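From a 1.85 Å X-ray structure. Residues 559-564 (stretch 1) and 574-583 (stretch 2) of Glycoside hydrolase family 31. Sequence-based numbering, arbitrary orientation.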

# COMPACT_ATOMS: atom_id res chain seq x y z
N GLY A 559 -9.63 -4.17 -5.81
CA GLY A 559 -10.06 -5.49 -5.32
C GLY A 559 -9.24 -5.95 -4.14
O GLY A 559 -8.53 -5.17 -3.50
N TRP A 560 -9.36 -7.23 -3.83
CA TRP A 560 -8.72 -7.82 -2.65
C TRP A 560 -8.64 -9.33 -2.85
O TRP A 560 -9.27 -9.89 -3.75
CB TRP A 560 -9.51 -7.46 -1.36
CG TRP A 560 -10.91 -8.10 -1.27
CD1 TRP A 560 -11.93 -7.96 -2.17
CD2 TRP A 560 -11.41 -8.97 -0.23
NE1 TRP A 560 -13.03 -8.69 -1.76
CE2 TRP A 560 -12.74 -9.31 -0.58
CE3 TRP A 560 -10.87 -9.48 0.95
CZ2 TRP A 560 -13.53 -10.15 0.23
CZ3 TRP A 560 -11.65 -10.29 1.75
CH2 TRP A 560 -12.97 -10.62 1.37
N ASP A 561 -7.81 -9.97 -2.03
CA ASP A 561 -7.69 -11.44 -2.02
C ASP A 561 -8.90 -11.99 -1.28
O ASP A 561 -8.95 -11.96 -0.06
CB ASP A 561 -6.45 -11.87 -1.28
CG ASP A 561 -5.15 -11.34 -1.87
OD1 ASP A 561 -5.07 -10.94 -3.07
OD2 ASP A 561 -4.18 -11.33 -1.08
N LEU A 562 -9.91 -12.46 -2.00
CA LEU A 562 -11.15 -12.81 -1.32
C LEU A 562 -10.89 -13.93 -0.29
O LEU A 562 -10.19 -14.89 -0.58
CB LEU A 562 -12.27 -13.16 -2.31
CG LEU A 562 -12.16 -14.43 -3.15
CD1 LEU A 562 -12.73 -15.66 -2.45
CD2 LEU A 562 -12.84 -14.25 -4.50
N ALA A 563 -11.41 -13.74 0.93
CA ALA A 563 -11.25 -14.64 2.05
C ALA A 563 -9.83 -14.78 2.59
O ALA A 563 -9.57 -15.68 3.38
CB ALA A 563 -11.87 -16.00 1.74
N GLY A 564 -8.91 -13.90 2.19
CA GLY A 564 -7.54 -13.92 2.66
C GLY A 564 -6.62 -14.90 1.92
O GLY A 564 -7.04 -15.98 1.46
N LEU A 574 -16.65 -18.59 5.65
CA LEU A 574 -15.95 -17.37 5.29
C LEU A 574 -15.72 -17.31 3.80
O LEU A 574 -15.95 -16.27 3.18
CB LEU A 574 -14.62 -17.23 6.07
CG LEU A 574 -13.73 -16.05 5.69
CD1 LEU A 574 -14.46 -14.71 5.86
CD2 LEU A 574 -12.48 -16.12 6.53
N TYR A 575 -15.26 -18.41 3.21
CA TYR A 575 -15.08 -18.45 1.76
C TYR A 575 -16.39 -18.12 1.04
O TYR A 575 -16.41 -17.28 0.15
CB TYR A 575 -14.55 -19.79 1.30
CG TYR A 575 -14.05 -19.81 -0.15
CD1 TYR A 575 -12.77 -19.37 -0.48
CD2 TYR A 575 -14.86 -20.29 -1.17
CE1 TYR A 575 -12.30 -19.42 -1.78
CE2 TYR A 575 -14.39 -20.34 -2.48
CZ TYR A 575 -13.12 -19.91 -2.78
OH TYR A 575 -12.67 -19.98 -4.09
N ALA A 576 -17.49 -18.72 1.48
CA ALA A 576 -18.80 -18.44 0.89
C ALA A 576 -19.20 -16.99 0.97
O ALA A 576 -19.63 -16.41 -0.03
CB ALA A 576 -19.87 -19.30 1.52
N ARG A 577 -19.10 -16.38 2.16
CA ARG A 577 -19.54 -15.00 2.33
C ARG A 577 -18.62 -14.03 1.58
O ARG A 577 -19.09 -13.07 0.97
CB ARG A 577 -19.60 -14.59 3.81
CG ARG A 577 -20.57 -15.35 4.68
CD ARG A 577 -21.97 -15.36 4.12
NE ARG A 577 -22.97 -15.77 5.11
CZ ARG A 577 -24.26 -15.95 4.85
NH1 ARG A 577 -24.76 -15.78 3.62
NH2 ARG A 577 -25.08 -16.30 5.84
N ALA A 578 -17.33 -14.31 1.59
CA ALA A 578 -16.36 -13.46 0.94
C ALA A 578 -16.44 -13.56 -0.58
O ALA A 578 -16.26 -12.56 -1.29
CB ALA A 578 -14.96 -13.82 1.40
N PHE A 579 -16.70 -14.76 -1.09
CA PHE A 579 -16.85 -14.97 -2.54
C PHE A 579 -18.08 -14.19 -3.04
O PHE A 579 -18.02 -13.52 -4.07
CB PHE A 579 -16.92 -16.47 -2.87
CG PHE A 579 -16.61 -16.81 -4.32
CD1 PHE A 579 -17.56 -16.64 -5.32
CD2 PHE A 579 -15.38 -17.36 -4.66
CE1 PHE A 579 -17.28 -16.98 -6.64
CE2 PHE A 579 -15.09 -17.71 -5.98
CZ PHE A 579 -16.04 -17.50 -6.98
N ALA A 580 -19.19 -14.25 -2.28
CA ALA A 580 -20.41 -13.49 -2.62
C ALA A 580 -20.15 -11.98 -2.61
O ALA A 580 -20.54 -11.26 -3.53
CB ALA A 580 -21.54 -13.86 -1.66
N ALA A 581 -19.44 -11.51 -1.59
CA ALA A 581 -19.13 -10.09 -1.51
C ALA A 581 -18.26 -9.63 -2.66
O ALA A 581 -18.54 -8.57 -3.25
CB ALA A 581 -18.47 -9.75 -0.19
N ALA A 582 -17.22 -10.42 -2.95
CA ALA A 582 -16.27 -10.10 -4.00
C ALA A 582 -16.94 -10.00 -5.36
O ALA A 582 -16.47 -9.24 -6.23
CB ALA A 582 -15.13 -11.13 -4.03
N THR A 583 -18.03 -10.74 -5.55
CA THR A 583 -18.84 -10.69 -6.77
C THR A 583 -19.39 -9.28 -7.06
O THR A 583 -19.62 -8.93 -8.23
CB THR A 583 -19.97 -11.75 -6.68
OG1 THR A 583 -19.38 -13.04 -6.55
CG2 THR A 583 -20.88 -11.77 -7.90

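What holds the turn against the helix? Apolar packing does, for no hydrogen bond crosses between the two stretches. Asp-561 to Gly-564 form a type II turn, closed by Gly-564 N to Asp-561 O at 3.0 Å, and its two central residues, Leu-562 and Ala-563, both direct CA-to-CB toward the helix. The helix meets the turn with leucine, aromatic and alanine side chains.

How does Leu-562 use its side chain? With chi1 at 68° (p) and chi2 at 88° (p), it brings both methyls to the helix. Leu-562 CD1 lies 3.8 Å from Tyr-575 CE1 and 3.8 Å from Phe-579 CD2, touching two aromatic rings one helical turn apart. Leu-562 CD2 also lies close to Phe-579 and comes 3.9 Å from Ala-582 CB. Both rings have chi1 in t, and Tyr-575, whose CA-to-CB bond points sideways, still brings its ring in to the leucine; its OH is hydrogen-bonded elsewhere in the structure.

Why can the backbones come so close at Ala-563? The facing residue, Ala-578, carries just a methyl, and the two CA atoms are 5.4 Å apart. Ala-578 CB sits 3.6 Å from Ala-563 N and 3.8 Å from Ala-563 CB, leaving little space between them. Ala-563 CB also packs 4.1 Å from Tyr-575 CD1 and 4.4 Å from Leu-574 CG.

How does Trp-560 take part when its CA-to-CB bond points sideways? Its chi1 of 67° (p) and chi2 of -58° carry the indole to the helix, where Trp-560 CH2 lies 3.8 Å from Ala-578 CB and Trp-560 NE1 3.9 Å from Ala-582 CB. These alanines are four residues apart, so their methyls project from successive turns and the long ring system spans both. Both methyls approach the ring obliquely; the contact with Ala-578 is apolar, while at Ala-582 the near atom is the ring nitrogen.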